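Local coordinates for mandelate racemase/muconate lactonizing protein (Alicyclobacillus acidocaldarius LAA1, PDB 3QLD) that belongs to the mandelate racemase/muconate lactonizing family of the enolase superfamily and pairs an enolase-like N-terminal domain with a barrel-type C-terminal domain, at residues D136-S141 with I311-P316; A264-V269 with M318-D323; G305-L310 with E338-V343; L324-R329 with G346-P351. One frame throughout, in Å; residues are numbered along the deposited sequence.

All four contacts are buried, although Y320 of interaction 2 is partly open to solvent. Interactions 1 and 4 set a methyl mainly against backbone, whereas interactions 2 and 3 pack side chain on side chain. Interactions 1 and 3 use successive parts of helix 303-313: 311-316 meets strand 137-144, while 305-310 receives an isoleucine from the loop 338-343. Interaction 4 sits beside interaction 3, about 5 Å between centres, on strand 347-349, the antiparallel neighbour of strand 137-144. Interaction 2, on strand 266-269, lies farther from interactions 3 and 4 (about 18 and 17 Å between centres) but only about 11 Å from interaction 1, to which T322 ties it through backbone bonds.

Interaction 1: residues D136-S141 with I311-P316; sequences DRVEVS and IAAALP
One methyl of V138 makes this contact: CG1 lies 3.5 Å from the backbone O of A313 and 4.1 Å from A313 CB, so a single branch meets both a carbonyl and a methyl group. The same CG1 comes within 4.3 Å of the backbone N of A314. With chi1 at -57°, CG1 stands anti to the valine's own carbonyl carbon and reaches the alanines, while CG2 is held between the backbone N and carbonyl carbon and packs instead against L310, one turn earlier in helix 303-313. The alanines keep their backbone close to the strand, and their course is set by the short-range bonds from A314 N to I311 O and from L315 N to A312 O. Beyond them, I311 and A314 rest on V128, and L315 packs on L281 and L284 of helix 277-289. The strand is positioned from both edges. V138 O receives the backbone N of I348 at 3.0 Å, which pairs it antiparallel to strand 347-349, and E139 O takes the N of T322. R137 lies on the other face of the strand, with V347 and Q349. Across the interface itself the attraction is dispersion plus a methyl resting near a carbonyl oxygen, so the helix and the barrel strand are held together by fit of shape rather than by directional bonds.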
loop_
_atom_site.group_PDB
_atom_site.type_symbol
_atom_site.label_atom_id
_atom_site.label_comp_id
_atom_site.label_asym_id
_atom_site.label_seq_id
_atom_site.Cartn_x
_atom_site.Cartn_y
_atom_site.Cartn_z
ATOM N N ASP A 136 -25.357 23.338 3.197
ATOM C CA ASP A 136 -25.861 23.625 1.862
ATOM C C ASP A 136 -24.787 24.241 1.010
ATOM O O ASP A 136 -24.828 24.150 -0.202
ATOM C CB ASP A 136 -27.094 24.547 1.936
ATOM C CG ASP A 136 -28.376 23.763 2.186
ATOM O OD1 ASP A 136 -28.834 23.107 1.212
ATOM O OD2 ASP A 136 -28.904 23.794 3.334
ATOM N N ARG A 137 -23.816 24.862 1.678
ATOM C CA ARG A 137 -22.655 25.488 1.050
ATOM C C ARG A 137 -21.378 25.159 1.837
ATOM O O ARG A 137 -21.451 24.774 3.023
ATOM C CB ARG A 137 -22.805 26.984 1.041
ATOM C CG ARG A 137 -23.982 27.425 0.265
ATOM C CD ARG A 137 -24.126 28.942 0.363
ATOM N NE ARG A 137 -25.223 29.352 -0.509
ATOM C CZ ARG A 137 -25.291 30.517 -1.160
ATOM N NH1 ARG A 137 -24.317 31.423 -1.041
ATOM N NH2 ARG A 137 -26.351 30.769 -1.939
ATOM N N VAL A 138 -20.235 25.297 1.164
ATOM C CA VAL A 138 -18.930 25.050 1.780
ATOM C C VAL A 138 -17.966 26.148 1.390
ATOM O O VAL A 138 -18.026 26.672 0.256
ATOM C CB VAL A 138 -18.364 23.647 1.407
ATOM C CG1 VAL A 138 -19.375 22.502 1.827
ATOM C CG2 VAL A 138 -18.128 23.585 -0.083
ATOM N N GLU A 139 -17.074 26.529 2.311
ATOM C CA GLU A 139 -16.090 27.532 1.974
ATOM C C GLU A 139 -14.850 26.865 1.385
ATOM O O GLU A 139 -14.596 25.719 1.703
ATOM C CB GLU A 139 -15.592 28.270 3.181
ATOM C CG GLU A 139 -16.605 28.681 4.226
ATOM C CD GLU A 139 -15.885 29.417 5.357
ATOM O OE1 GLU A 139 -15.175 28.752 6.165
ATOM O OE2 GLU A 139 -16.005 30.652 5.412
ATOM N N VAL A 140 -14.051 27.625 0.635
ATOM C CA VAL A 140 -13.026 27.076 -0.263
ATOM C C VAL A 140 -11.709 27.742 0.125
ATOM O O VAL A 140 -11.712 28.940 0.368
ATOM C CB VAL A 140 -13.371 27.411 -1.751
ATOM C CG1 VAL A 140 -12.223 26.974 -2.642
ATOM C CG2 VAL A 140 -14.683 26.754 -2.169
ATOM N N SER A 141 -10.610 26.974 0.224
ATOM C CA SER A 141 -9.249 27.507 0.476
ATOM C C SER A 141 -8.394 27.658 -0.774
ATOM O O SER A 141 -8.605 26.946 -1.738
ATOM C CB SER A 141 -8.528 26.487 1.435
ATOM O OG SER A 141 -7.159 26.851 1.752
ATOM N N ILE A 311 -19.783 16.865 -2.203
ATOM C CA ILE A 311 -20.801 16.156 -1.440
ATOM C C ILE A 311 -20.270 15.624 -0.091
ATOM O O ILE A 311 -20.892 15.799 0.918
ATOM C CB ILE A 311 -21.432 15.064 -2.294
ATOM C CG1 ILE A 311 -22.268 15.738 -3.404
ATOM C CG2 ILE A 311 -22.160 14.020 -1.452
ATOM C CD1 ILE A 311 -22.667 14.852 -4.541
ATOM N N ALA A 312 -19.118 14.955 -0.072
ATOM C CA ALA A 312 -18.496 14.620 1.225
ATOM C C ALA A 312 -18.227 15.888 2.115
ATOM O O ALA A 312 -18.353 15.851 3.352
ATOM C CB ALA A 312 -17.188 13.852 0.982
ATOM N N ALA A 313 -17.818 16.986 1.517
ATOM C CA ALA A 313 -17.552 18.200 2.315
ATOM C C ALA A 313 -18.783 18.815 2.985
ATOM O O ALA A 313 -18.633 19.690 3.832
ATOM C CB ALA A 313 -16.906 19.210 1.492
ATOM N N ALA A 314 -19.958 18.328 2.610
ATOM C CA ALA A 314 -21.237 18.685 3.239
ATOM C C ALA A 314 -21.469 17.968 4.599
ATOM O O ALA A 314 -22.394 18.298 5.372
ATOM C CB ALA A 314 -22.359 18.331 2.273
ATOM N N LEU A 315 -20.639 16.985 4.921
ATOM C CA LEU A 315 -20.894 16.186 6.108
ATOM C C LEU A 315 -20.634 16.993 7.400
ATOM O O LEU A 315 -19.864 17.976 7.382
ATOM C CB LEU A 315 -20.143 14.845 6.072
ATOM C CG LEU A 315 -20.504 13.983 4.860
ATOM C CD1 LEU A 315 -19.347 12.989 4.590
ATOM C CD2 LEU A 315 -21.889 13.221 5.025
ATOM N N PRO A 316 -21.327 16.622 8.510
ATOM C CA PRO A 316 -21.330 17.524 9.656
ATOM C C PRO A 316 -19.962 17.881 10.222
ATOM O O PRO A 316 -19.750 19.053 10.499
ATOM C CB PRO A 316 -22.176 16.781 10.712
ATOM C CG PRO A 316 -23.093 15.959 9.959
ATOM C CD PRO A 316 -22.258 15.490 8.732
#

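Interaction 2: residues A264-V269 with M318-D323; sequences ARVLNV and MRYATD
V266 presents its CG2 to the rim of the Y320 ring, 4.0 Å from CE2, and the methyl lies near the ring plane instead of over a face. The strand carrying it, 266-269, is one of the parallel strands of the TIM-type barrel of the C-terminal domain, set between 243-245 and 293-296. Segment 318-323, without regular structure, closes toward strand 137-144: T322 bonds through its backbone to S141, and through OG1 to V296 O. V266 and V269 differ in parity along the strand, and their surroundings differ accordingly. V266 is lined by W295, C244 and P242, and Y320 reaches it while also touching Q218. V269 faces helix 277-289, beside T280 and L284, and there it meets the selenomethionine M318, which also packs on L284. D323, farther along, carries salt bridges to R167 and K169. The M318 chain bends at chi2 (-67°), which turns its terminal methyl rather than its selenium to the strand, and it crosses the valine at about a right angle: CE lies 3.6 Å from V269 CG1, 3.8 Å from CB and 4.1 Å from CG2.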
loop_
_atom_site.group_PDB
_atom_site.type_symbol
_atom_site.label_atom_id
_atom_site.label_comp_id
_atom_site.label_asym_id
_atom_site.label_seq_id
_atom_site.Cartn_x
_atom_site.Cartn_y
_atom_site.Cartn_z
ATOM N N ALA A 264 -1.967 13.535 15.838
ATOM C CA ALA A 264 -2.522 14.661 15.059
ATOM C C ALA A 264 -3.901 15.033 15.568
ATOM O O ALA A 264 -4.589 14.237 16.242
ATOM C CB ALA A 264 -2.587 14.358 13.533
ATOM N N ARG A 265 -4.327 16.213 15.164
ATOM C CA ARG A 265 -5.623 16.723 15.607
ATOM C C ARG A 265 -6.581 17.095 14.475
ATOM O O ARG A 265 -7.729 17.436 14.768
ATOM C CB ARG A 265 -5.454 17.916 16.593
ATOM C CG ARG A 265 -4.732 17.512 17.838
ATOM C CD ARG A 265 -4.947 18.506 18.972
ATOM N NE ARG A 265 -4.129 19.713 18.899
ATOM C CZ ARG A 265 -2.945 19.811 19.502
ATOM N NH1 ARG A 265 -2.233 20.933 19.441
ATOM N NH2 ARG A 265 -2.487 18.755 20.173
ATOM N N VAL A 266 -6.116 17.079 13.219
ATOM C CA VAL A 266 -6.927 17.416 12.057
ATOM C C VAL A 266 -6.711 16.397 10.941
ATOM O O VAL A 266 -5.565 15.979 10.737
ATOM C CB VAL A 266 -6.562 18.834 11.546
ATOM C CG1 VAL A 266 -7.267 19.190 10.219
ATOM C CG2 VAL A 266 -6.971 19.864 12.595
ATOM N N LEU A 267 -7.808 15.995 10.278
ATOM C CA LEU A 267 -7.746 15.013 9.182
ATOM C C LEU A 267 -8.121 15.689 7.881
ATOM O O LEU A 267 -9.197 16.329 7.806
ATOM C CB LEU A 267 -8.668 13.815 9.496
ATOM C CG LEU A 267 -8.758 12.697 8.419
ATOM C CD1 LEU A 267 -7.391 11.981 8.291
ATOM C CD2 LEU A 267 -9.840 11.684 8.815
ATOM N N ASN A 268 -7.223 15.575 6.895
ATOM C CA ASN A 268 -7.532 15.850 5.473
ATOM C C ASN A 268 -8.218 14.620 4.916
ATOM O O ASN A 268 -7.609 13.538 4.789
ATOM C CB ASN A 268 -6.268 16.253 4.700
ATOM C CG ASN A 268 -6.505 16.517 3.220
ATOM O OD1 ASN A 268 -7.499 16.067 2.659
ATOM N ND2 ASN A 268 -5.574 17.187 2.590
ATOM N N VAL A 269 -9.515 14.776 4.662
ATOM C CA VAL A 269 -10.339 13.669 4.145
ATOM C C VAL A 269 -10.353 13.703 2.618
ATOM O O VAL A 269 -10.651 14.743 2.030
ATOM C CB VAL A 269 -11.785 13.785 4.638
ATOM C CG1 VAL A 269 -12.758 12.773 3.861
ATOM C CG2 VAL A 269 -11.805 13.503 6.172
HETATM N N MSE A 318 -17.105 18.168 8.816
HETATM C CA MSE A 318 -16.260 18.888 7.889
HETATM C C MSE A 318 -16.253 20.351 8.198
HETATM O O MSE A 318 -16.804 21.140 7.429
HETATM C CB MSE A 318 -16.713 18.657 6.451
HETATM C CG MSE A 318 -16.759 17.206 6.119
HETATM SE SE MSE A 318 -14.900 16.472 6.124
HETATM C CE MSE A 318 -15.328 15.080 4.791
ATOM N N ARG A 319 -15.577 20.716 9.286
ATOM C CA ARG A 319 -15.672 22.055 9.900
ATOM C C ARG A 319 -14.789 23.135 9.271
ATOM O O ARG A 319 -15.045 24.347 9.436
ATOM C CB ARG A 319 -15.380 21.961 11.422
ATOM C CG ARG A 319 -16.565 21.423 12.328
ATOM C CD ARG A 319 -17.810 22.345 12.284
ATOM N NE ARG A 319 -17.593 23.631 12.971
ATOM C CZ ARG A 319 -18.198 24.786 12.668
ATOM N NH1 ARG A 319 -19.070 24.854 11.659
ATOM N NH2 ARG A 319 -17.913 25.884 13.376
ATOM N N TYR A 320 -13.745 22.726 8.552
ATOM C CA TYR A 320 -12.903 23.695 7.860
ATOM C C TYR A 320 -13.189 23.642 6.346
ATOM O O TYR A 320 -13.902 22.719 5.844
ATOM C CB TYR A 320 -11.405 23.461 8.125
ATOM C CG TYR A 320 -10.998 23.459 9.611
ATOM C CD1 TYR A 320 -11.687 24.237 10.567
ATOM C CD2 TYR A 320 -9.886 22.697 10.053
ATOM C CE1 TYR A 320 -11.298 24.248 11.933
ATOM C CE2 TYR A 320 -9.488 22.708 11.403
ATOM C CZ TYR A 320 -10.197 23.486 12.334
ATOM O OH TYR A 320 -9.794 23.485 13.663
ATOM N N ALA A 321 -12.637 24.646 5.683
ATOM C CA ALA A 321 -12.763 24.916 4.265
ATOM C C ALA A 321 -12.172 23.758 3.488
ATOM O O ALA A 321 -11.209 23.096 3.956
ATOM C CB ALA A 321 -11.974 26.184 3.907
ATOM N N THR A 322 -12.737 23.563 2.291
ATOM C CA THR A 322 -12.226 22.601 1.301
ATOM C C THR A 322 -11.155 23.166 0.392
ATOM O O THR A 322 -11.083 24.391 0.148
ATOM C CB THR A 322 -13.396 21.892 0.526
ATOM O OG1 THR A 322 -12.853 20.884 -0.369
ATOM C CG2 THR A 322 -14.256 22.944 -0.307
ATOM N N ASP A 323 -10.218 22.306 -0.046
ATOM C CA ASP A 323 -9.304 22.688 -1.091
ATOM C C ASP A 323 -9.956 22.578 -2.509
ATOM O O ASP A 323 -9.293 22.846 -3.478
ATOM C CB ASP A 323 -8.036 21.796 -1.074
ATOM C CG ASP A 323 -6.978 22.236 -0.029
ATOM O OD1 ASP A 323 -7.161 23.262 0.681
ATOM O OD2 ASP A 323 -5.936 21.534 0.064
#

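Interaction 3: residues G305-L310 with E338-V343; sequences GRVHGL and EPIAFV
The helical segment 305-310 and the irregular segment 338-343 approach most closely at V307 and I340, whose CA atoms are 7.9 Å apart, far enough for side chains to fill the gap. I340 does all the touching from its side and divides its branches among three helix residues. Its CD1 crosses toward V307, 3.6 Å from CG2, while its CG2 meets L310 CD1 at 3.7 Å. The third partner is the aliphatic part of R306, whose CD comes to 4.0 Å from I340 CB. The split follows from chi1 of -61°, which puts CG2 anti to the isoleucine N and CG1 beside it, so that the two branches diverge over the helix. The R306 chain turns at chi3, and its guanidinium group leaves the contact to bond E301 O through NH2. Behind the contact, the I340 backbone N is bonded to S327 OG, and L310 and I340 both touch I348. Across the two segments there is only apolar packing, to which an arginine contributes its methylenes; its guanidinium is solvated by E301 O and, weakly through NH1, by G325 O and the Y330 hydroxyl, which probably makes its burial beside isoleucine tolerable.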
loop_
_atom_site.group_PDB
_atom_site.type_symbol
_atom_site.label_atom_id
_atom_site.label_comp_id
_atom_site.label_asym_id
_atom_site.label_seq_id
_atom_site.Cartn_x
_atom_site.Cartn_y
_atom_site.Cartn_z
ATOM N N GLY A 305 -15.072 13.470 -9.769
ATOM C CA GLY A 305 -14.411 13.537 -8.461
ATOM C C GLY A 305 -14.621 14.825 -7.651
ATOM O O GLY A 305 -14.780 14.774 -6.433
ATOM N N ARG A 306 -14.664 15.971 -8.324
ATOM C CA ARG A 306 -14.836 17.242 -7.607
ATOM C C ARG A 306 -16.264 17.328 -7.027
ATOM O O ARG A 306 -16.458 17.728 -5.874
ATOM C CB ARG A 306 -14.564 18.413 -8.536
ATOM C CG ARG A 306 -14.724 19.799 -7.889
ATOM C CD ARG A 306 -14.141 20.886 -8.780
ATOM N NE ARG A 306 -12.899 20.404 -9.340
ATOM C CZ ARG A 306 -11.721 20.603 -8.787
ATOM N NH1 ARG A 306 -11.607 21.341 -7.677
ATOM N NH2 ARG A 306 -10.659 20.032 -9.331
ATOM N N VAL A 307 -17.242 16.953 -7.833
ATOM C CA VAL A 307 -18.658 16.850 -7.382
ATOM C C VAL A 307 -18.829 15.931 -6.179
ATOM O O VAL A 307 -19.371 16.351 -5.143
ATOM C CB VAL A 307 -19.621 16.441 -8.536
ATOM C CG1 VAL A 307 -20.971 15.934 -7.957
ATOM C CG2 VAL A 307 -19.821 17.640 -9.398
ATOM N N HIS A 308 -18.282 14.720 -6.259
ATOM C CA HIS A 308 -18.313 13.762 -5.127
ATOM C C HIS A 308 -17.605 14.242 -3.862
ATOM O O HIS A 308 -18.041 13.921 -2.752
ATOM C CB HIS A 308 -17.750 12.385 -5.567
ATOM C CG HIS A 308 -18.716 11.579 -6.388
ATOM N ND1 HIS A 308 -18.388 10.360 -6.946
ATOM C CD2 HIS A 308 -20.003 11.827 -6.758
ATOM C CE1 HIS A 308 -19.436 9.878 -7.604
ATOM N NE2 HIS A 308 -20.436 10.748 -7.493
ATOM N N GLY A 309 -16.515 15.017 -4.051
ATOM C CA GLY A 309 -15.688 15.540 -2.984
ATOM C C GLY A 309 -16.435 16.710 -2.326
ATOM O O GLY A 309 -16.418 16.861 -1.133
ATOM N N LEU A 310 -17.077 17.559 -3.123
ATOM C CA LEU A 310 -17.997 18.554 -2.493
ATOM C C LEU A 310 -19.187 17.953 -1.731
ATOM O O LEU A 310 -19.550 18.458 -0.705
ATOM C CB LEU A 310 -18.437 19.567 -3.530
ATOM C CG LEU A 310 -17.299 20.368 -4.191
ATOM C CD1 LEU A 310 -17.635 20.862 -5.628
ATOM C CD2 LEU A 310 -16.804 21.603 -3.395
ATOM N N GLU A 338 -21.666 21.891 -17.401
ATOM C CA GLU A 338 -21.580 23.140 -16.635
ATOM C C GLU A 338 -20.486 23.080 -15.550
ATOM O O GLU A 338 -20.674 22.330 -14.563
ATOM C CB GLU A 338 -22.910 23.331 -15.903
ATOM C CG GLU A 338 -24.088 23.620 -16.867
ATOM C CD GLU A 338 -23.872 24.957 -17.539
ATOM O OE1 GLU A 338 -23.957 25.977 -16.803
ATOM O OE2 GLU A 338 -23.537 24.975 -18.759
ATOM N N PRO A 339 -19.432 23.928 -15.659
ATOM C CA PRO A 339 -18.275 23.858 -14.756
ATOM C C PRO A 339 -18.723 24.070 -13.302
ATOM O O PRO A 339 -19.734 24.744 -13.050
ATOM C CB PRO A 339 -17.380 25.035 -15.211
ATOM C CG PRO A 339 -18.308 25.984 -15.874
ATOM C CD PRO A 339 -19.430 25.173 -16.453
ATOM N N ILE A 340 -17.958 23.522 -12.365
ATOM C CA ILE A 340 -18.146 23.826 -10.954
ATOM C C ILE A 340 -17.621 25.242 -10.673
ATOM O O ILE A 340 -16.527 25.580 -11.056
ATOM C CB ILE A 340 -17.490 22.738 -10.014
ATOM C CG1 ILE A 340 -18.114 21.331 -10.230
ATOM C CG2 ILE A 340 -17.499 23.178 -8.533
ATOM C CD1 ILE A 340 -19.586 21.192 -9.886
ATOM N N ALA A 341 -18.444 26.095 -10.068
ATOM C CA ALA A 341 -18.061 27.509 -9.890
ATOM C C ALA A 341 -18.473 28.015 -8.519
ATOM O O ALA A 341 -19.296 27.409 -7.881
ATOM C CB ALA A 341 -18.695 28.410 -11.001
ATOM N N PHE A 342 -17.907 29.137 -8.088
ATOM C CA PHE A 342 -18.372 29.793 -6.882
ATOM C C PHE A 342 -19.862 30.154 -7.000
ATOM O O PHE A 342 -20.289 30.645 -8.058
ATOM C CB PHE A 342 -17.579 31.084 -6.685
ATOM C CG PHE A 342 -16.164 30.899 -6.169
ATOM C CD1 PHE A 342 -15.869 30.000 -5.131
ATOM C CD2 PHE A 342 -15.123 31.676 -6.691
ATOM C CE1 PHE A 342 -14.556 29.867 -4.629
ATOM C CE2 PHE A 342 -13.814 31.548 -6.210
ATOM C CZ PHE A 342 -13.525 30.649 -5.160
ATOM N N VAL A 343 -20.648 29.871 -5.960
ATOM C CA VAL A 343 -21.994 30.456 -5.829
ATOM C C VAL A 343 -21.944 31.925 -5.285
ATOM O O VAL A 343 -22.822 32.762 -5.586
ATOM C CB VAL A 343 -22.940 29.555 -4.971
ATOM C CG1 VAL A 343 -22.420 29.347 -3.551
ATOM C CG2 VAL A 343 -24.353 30.112 -4.946
#

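Interaction 4: residues L324-R329 with G346-P351; sequences LGPSDR and GVIQVP
I348 pushes the end of its side chain against the backbone of L324, G325 and P326, and CD1 is the atom through which it makes the contact. That methyl lies 3.7 Å from L324 O, 3.8 Å from G325 C and 4.0 Å from P326 N. An extended chi2 (-177°) sets CD1 anti to CA and sends it out toward the loop, where the glycine offers it bare main chain. The packing is thus methyl against peptide, and L324 O, buried here, has no hydrogen-bonding partner in the model. The L324 side chain itself turns to L310 and E301 of neighbouring elements. The rest of the contact is much looser. The ring of P326 stands farther from the methyl than the main chain does, with its CD 4.4 Å from I348 CD1, and beyond it the chain coils through a turn closed by the bond from R329 N to P326 O (3.1 Å) to D328 and R329, which are exposed. Flanking I348 on the strand, V347 and Q349 face away from the loop and are partly open to solvent. S327 OG holds the loop on its far side by bonding D334. The strand is fixed by its antiparallel partner, with V350 N bonded to D136 O. Strand 347-349 in this way ends the mixed sheet beside strand 137-144, and the loop packs on the face of the strand that also meets L310 of helix 303-313, consistent with the modified TIM barrel of the enolase superfamily.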
loop_
_atom_site.group_PDB
_atom_site.type_symbol
_atom_site.label_atom_id
_atom_site.label_comp_id
_atom_site.label_asym_id
_atom_site.label_seq_id
_atom_site.Cartn_x
_atom_site.Cartn_y
_atom_site.Cartn_z
ATOM N N LEU A 324 -11.182 22.074 -2.614
ATOM C CA LEU A 324 -11.800 21.771 -3.920
ATOM C C LEU A 324 -12.396 23.078 -4.397
ATOM O O LEU A 324 -13.359 23.520 -3.818
ATOM C CB LEU A 324 -12.928 20.748 -3.763
ATOM C CG LEU A 324 -12.474 19.317 -3.362
ATOM C CD1 LEU A 324 -13.667 18.461 -3.035
ATOM C CD2 LEU A 324 -11.691 18.677 -4.528
ATOM N N GLY A 325 -11.768 23.694 -5.396
ATOM C CA GLY A 325 -12.139 24.994 -5.900
ATOM C C GLY A 325 -12.812 24.891 -7.255
ATOM O O GLY A 325 -13.096 23.802 -7.737
ATOM N N PRO A 326 -13.084 26.027 -7.873
ATOM C CA PRO A 326 -13.810 25.969 -9.165
ATOM C C PRO A 326 -13.029 25.266 -10.273
ATOM O O PRO A 326 -11.777 25.383 -10.326
ATOM C CB PRO A 326 -14.001 27.451 -9.517
ATOM C CG PRO A 326 -13.942 28.172 -8.185
ATOM C CD PRO A 326 -12.802 27.412 -7.463
ATOM N N SER A 327 -13.767 24.562 -11.161
ATOM C CA SER A 327 -13.225 23.829 -12.327
ATOM C C SER A 327 -12.196 24.631 -13.075
ATOM O O SER A 327 -11.188 24.121 -13.544
ATOM C CB SER A 327 -14.333 23.604 -13.388
ATOM O OG SER A 327 -15.335 22.744 -12.940
ATOM N N ASP A 328 -12.518 25.904 -13.253
ATOM C CA ASP A 328 -11.786 26.712 -14.183
ATOM C C ASP A 328 -10.392 27.109 -13.682
ATOM O O ASP A 328 -9.585 27.579 -14.472
ATOM C CB ASP A 328 -12.617 27.924 -14.624
ATOM C CG ASP A 328 -12.869 28.932 -13.494
ATOM O OD1 ASP A 328 -12.325 28.787 -12.373
ATOM O OD2 ASP A 328 -13.644 29.898 -13.739
ATOM N N ARG A 329 -10.096 26.899 -12.392
ATOM C CA ARG A 329 -8.752 27.217 -11.881
ATOM C C ARG A 329 -7.750 26.224 -12.488
ATOM O O ARG A 329 -6.530 26.476 -12.557
ATOM C CB ARG A 329 -8.693 27.189 -10.339
ATOM C CG ARG A 329 -9.484 28.357 -9.657
ATOM C CD ARG A 329 -8.790 28.919 -8.375
ATOM N NE ARG A 329 -7.330 29.067 -8.523
ATOM C CZ ARG A 329 -6.623 30.181 -8.287
ATOM N NH1 ARG A 329 -7.220 31.297 -7.867
ATOM N NH2 ARG A 329 -5.294 30.173 -8.487
ATOM N N GLY A 346 -15.491 32.618 -2.882
ATOM C CA GLY A 346 -14.979 31.700 -1.872
ATOM C C GLY A 346 -15.925 30.614 -1.404
ATOM O O GLY A 346 -15.603 29.859 -0.463
ATOM N N VAL A 347 -17.093 30.504 -2.035
ATOM C CA VAL A 347 -18.111 29.564 -1.584
ATOM C C VAL A 347 -18.665 28.737 -2.735
ATOM O O VAL A 347 -18.858 29.254 -3.839
ATOM C CB VAL A 347 -19.305 30.284 -0.910
ATOM C CG1 VAL A 347 -20.274 29.258 -0.291
ATOM C CG2 VAL A 347 -18.832 31.286 0.134
ATOM N N ILE A 348 -18.967 27.466 -2.476
ATOM C CA ILE A 348 -19.493 26.644 -3.528
ATOM C C ILE A 348 -20.738 25.974 -3.001
ATOM O O ILE A 348 -20.808 25.584 -1.825
ATOM C CB ILE A 348 -18.431 25.567 -4.063
ATOM C CG1 ILE A 348 -17.289 26.258 -4.758
ATOM C CG2 ILE A 348 -19.064 24.618 -5.053
ATOM C CD1 ILE A 348 -16.141 25.319 -5.435
ATOM N N GLN A 349 -21.746 25.893 -3.863
ATOM C CA GLN A 349 -22.974 25.262 -3.477
ATOM C C GLN A 349 -22.655 23.791 -3.504
ATOM O O GLN A 349 -22.088 23.297 -4.494
ATOM C CB GLN A 349 -24.090 25.561 -4.481
ATOM C CG GLN A 349 -25.504 25.066 -4.072
ATOM C CD GLN A 349 -26.185 26.031 -3.082
ATOM O OE1 GLN A 349 -27.027 25.633 -2.271
ATOM N NE2 GLN A 349 -25.802 27.316 -3.147
ATOM N N VAL A 350 -23.070 23.103 -2.456
ATOM C CA VAL A 350 -23.094 21.660 -2.427
ATOM C C VAL A 350 -24.039 21.073 -3.471
ATOM O O VAL A 350 -25.217 21.371 -3.451
ATOM C CB VAL A 350 -23.476 21.199 -1.006
ATOM C CG1 VAL A 350 -23.741 19.683 -0.921
ATOM C CG2 VAL A 350 -22.414 21.623 -0.023
ATOM N N PRO A 351 -23.517 20.194 -4.378
ATOM C CA PRO A 351 -24.307 19.476 -5.384
ATOM C C PRO A 351 -25.517 18.710 -4.816
ATOM O O PRO A 351 -25.404 17.869 -3.879
ATOM C CB PRO A 351 -23.286 18.467 -5.988
ATOM C CG PRO A 351 -21.957 19.236 -5.906
ATOM C CD PRO A 351 -22.055 20.014 -4.580
#